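Local coordinates for protein scytovirin (PDB 2QSK) that acts as an antiviral lectin, with strong activity against T-tropic strains of HIV-1, and inhibits viral fusion and infection of cells in vitro, at residues G3-C7 against P52-W56. Numbering follows the deposited sequence.
Sequences GPTYC and PTYCW
In both cysteines chi1 (-73° in Cys-7, -56° in Cys-55) swings SG to the side of the backbone N, opposite the carbonyl carbon, and the two sulfurs turn toward one another and join at an SG–SG distance of 2.0 Å. The disulfide twists by -79° about its S–S bond, a near-perpendicular turn of negative sign, and the CB of Cys-7 comes within 3.8 Å of the CB of Cys-55. Beyond this covalent link the backbones come closest at the threonines, Thr-5 CA to Thr-53 CA 4.4 Å. In each threonine CG2 lies opposite the carbonyl carbon, and the two methyls touch, CG2 to CG2, at 3.9 Å. The methyl of Thr-5 also touches the CB corner of the Pro-52 ring, CG2 to CB 3.7 Å, the two side chains running alongside each other in the same direction. Scytovirin is built from two closely similar halves of one sequence pattern, and this contact joins equivalent Pro-Thr-Tyr-Cys stretches from both through the one disulfide between the halves; hence proline, threonine and cysteine recur on each side of the seam. Residues 3-7 begin with a type I turn, closed by Tyr-6 N to Gly-3 O. No hydrogen bond crosses between the segments: the O of Pro-52 receives a bent CA–H contact from Thr-5 CA at 3.3 Å and is also hydrogen-bonded to His-92 ND1. Across the seam Pro-4 O faces the CB of Thr-53 at 3.6 Å and is hydrogen-bonded to Arg-43 NE. The tyrosines diverge from the seam, each into its own half, with Tyr-6 OH hydrogen-bonded to Lys-24 O and Tyr-54 OH to Lys-72 O.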
ATOM      1  N   GLY A   3      -7.428   8.729  -0.418  1.00  8.77           N
ATOM      2  CA  GLY A   3      -7.958   8.342   0.862  1.00  8.80           C
ATOM      3  C   GLY A   3      -7.236   7.117   1.376  1.00  7.78           C
ATOM      4  O   GLY A   3      -6.289   6.618   0.734  1.00  7.79           O
ATOM      5  N   PRO A   4      -7.640   6.616   2.546  1.00  8.40           N
ATOM      6  CA  PRO A   4      -6.857   5.581   3.241  1.00  8.45           C
ATOM      7  C   PRO A   4      -6.770   4.236   2.535  1.00  8.36           C
ATOM      8  O   PRO A   4      -5.895   3.436   2.889  1.00  8.82           O
ATOM      9  CB  PRO A   4      -7.575   5.453   4.583  1.00  9.53           C
ATOM     10  CG  PRO A   4      -8.973   5.940   4.317  1.00 12.10           C
ATOM     11  CD  PRO A   4      -8.808   7.058   3.328  1.00 10.18           C
ATOM     12  N   THR A   5      -7.650   3.959   1.575  1.00  7.70           N
ATOM     13  CA  THR A   5      -7.566   2.706   0.822  1.00  8.73           C
ATOM     14  C   THR A   5      -6.618   2.791  -0.369  1.00  8.48           C
ATOM     15  O   THR A   5      -6.434   1.785  -1.065  1.00  9.95           O
ATOM     16  CB  THR A   5      -8.944   2.208   0.313  1.00  9.75           C
ATOM     17  OG1 THR A   5      -9.396   3.026  -0.766  1.00 11.55           O
ATOM     18  CG2 THR A   5      -9.978   2.142   1.436  1.00 11.16           C
ATOM     19  N   TYR A   6      -6.018   3.958  -0.619  1.00  7.93           N
ATOM     20  CA  TYR A   6      -4.975   4.088  -1.634  1.00  7.94           C
ATOM     21  C   TYR A   6      -3.635   3.711  -0.999  1.00  7.78           C
ATOM     22  O   TYR A   6      -3.268   4.261   0.040  1.00  8.33           O
ATOM     23  CB  TYR A   6      -4.908   5.520  -2.153  1.00  8.54           C
ATOM     24  CG  TYR A   6      -3.864   5.676  -3.241  1.00  8.15           C
ATOM     25  CD1 TYR A   6      -4.049   5.090  -4.492  1.00  9.88           C
ATOM     26  CD2 TYR A   6      -2.682   6.376  -3.007  1.00  8.02           C
ATOM     27  CE1 TYR A   6      -3.097   5.194  -5.479  1.00 10.63           C
ATOM     28  CE2 TYR A   6      -1.742   6.514  -4.008  1.00  7.94           C
ATOM     29  CZ  TYR A   6      -1.938   5.912  -5.230  1.00  9.67           C
ATOM     30  OH  TYR A   6      -1.009   6.004  -6.253  1.00 11.01           O
ATOM     31  N   CYS A   7      -2.908   2.768  -1.615  1.00  8.76           N
ATOM     32  CA  CYS A   7      -1.641   2.293  -1.057  1.00  8.67           C
ATOM     33  C   CYS A   7      -0.491   2.624  -1.987  1.00  8.95           C
ATOM     34  O   CYS A   7      -0.518   2.271  -3.167  1.00 11.62           O
ATOM     35  CB  CYS A   7      -1.663   0.800  -0.785  1.00 12.14           C
ATOM     36  SG  CYS A   7      -2.653   0.287   0.628  1.00 14.82           S
ATOM     37  N   PRO A  52      -9.349  -3.169   2.924  1.00 10.15           N
ATOM     38  CA  PRO A  52      -8.887  -2.240   1.908  1.00  9.77           C
ATOM     39  C   PRO A  52      -7.859  -1.190   2.326  1.00  8.91           C
ATOM     40  O   PRO A  52      -7.270  -0.570   1.434  1.00  9.72           O
ATOM     41  CB  PRO A  52     -10.184  -1.600   1.403  1.00 12.26           C
ATOM     42  CG  PRO A  52     -11.271  -2.591   1.753  1.00 16.05           C
ATOM     43  CD  PRO A  52     -10.819  -3.153   3.058  1.00 12.22           C
ATOM     44  N   THR A  53      -7.642  -0.981   3.630  1.00  8.50           N
ATOM     45  CA  THR A  53      -6.594  -0.054   4.064  1.00  8.87           C
ATOM     46  C   THR A  53      -5.297  -0.740   4.446  1.00  8.98           C
ATOM     47  O   THR A  53      -4.362  -0.040   4.842  1.00 10.75           O
ATOM     48  CB  THR A  53      -7.049   0.891   5.207  1.00  9.47           C
ATOM     49  OG1 THR A  53      -7.105   0.181   6.445  1.00 11.94           O
ATOM     50  CG2 THR A  53      -8.379   1.551   4.891  1.00 10.72           C
ATOM     51  N   TYR A  54      -5.210  -2.075   4.298  1.00  8.47           N
ATOM     52  CA  TYR A  54      -4.012  -2.815   4.614  1.00  8.49           C
ATOM     53  C   TYR A  54      -3.079  -2.801   3.398  1.00  8.49           C
ATOM     54  O   TYR A  54      -3.454  -3.267   2.324  1.00  8.82           O
ATOM     55  CB  TYR A  54      -4.359  -4.254   4.963  1.00  9.76           C
ATOM     56  CG  TYR A  54      -3.181  -5.067   5.436  1.00  9.58           C
ATOM     57  CD1 TYR A  54      -2.644  -4.863   6.691  1.00 13.45           C
ATOM     58  CD2 TYR A  54      -2.598  -6.063   4.629  1.00  9.46           C
ATOM     59  CE1 TYR A  54      -1.573  -5.616   7.151  1.00 14.63           C
ATOM     60  CE2 TYR A  54      -1.537  -6.827   5.080  1.00  9.99           C
ATOM     61  CZ  TYR A  54      -1.018  -6.587   6.343  1.00 12.53           C
ATOM     62  OH  TYR A  54       0.049  -7.299   6.824  1.00 15.22           O
ATOM     63  N   CYS A  55      -1.876  -2.249   3.571  1.00  9.01           N
ATOM     64  CA  CYS A  55      -0.905  -2.127   2.471  1.00  9.32           C
ATOM     65  C   CYS A  55       0.222  -3.137   2.652  1.00 10.19           C
ATOM     66  O   CYS A  55       0.898  -3.143   3.677  1.00 12.68           O
ATOM     67  CB  CYS A  55      -0.315  -0.740   2.410  1.00 11.38           C
ATOM     68  SG  CYS A  55      -1.484   0.614   2.272  1.00 13.46           S
ATOM     69  N   TRP A  56       0.431  -3.981   1.644  1.00  9.55           N
ATOM     70  CA  TRP A  56       1.499  -4.980   1.711  1.00 10.05           C
ATOM     71  C   TRP A  56       2.027  -5.251   0.309  1.00 10.06           C
ATOM     72  O   TRP A  56       1.243  -5.495  -0.602  1.00 12.93           O
ATOM     73  CB  TRP A  56       0.977  -6.278   2.329  1.00 11.04           C
ATOM     74  CG  TRP A  56       2.051  -7.267   2.555  1.00 11.22           C
ATOM     75  CD1 TRP A  56       2.426  -8.262   1.712  1.00 11.41           C
ATOM     76  CD2 TRP A  56       2.907  -7.355   3.686  1.00 13.10           C
ATOM     77  NE1 TRP A  56       3.460  -8.979   2.245  1.00 12.91           N
ATOM     78  CE2 TRP A  56       3.777  -8.444   3.459  1.00 13.37           C
ATOM     79  CE3 TRP A  56       3.027  -6.628   4.874  1.00 16.20           C
ATOM     80  CZ2 TRP A  56       4.754  -8.821   4.368  1.00 16.50           C
ATOM     81  CZ3 TRP A  56       3.995  -7.015   5.780  1.00 17.53           C
ATOM     82  CH2 TRP A  56       4.843  -8.099   5.522  1.00 17.32           C
TER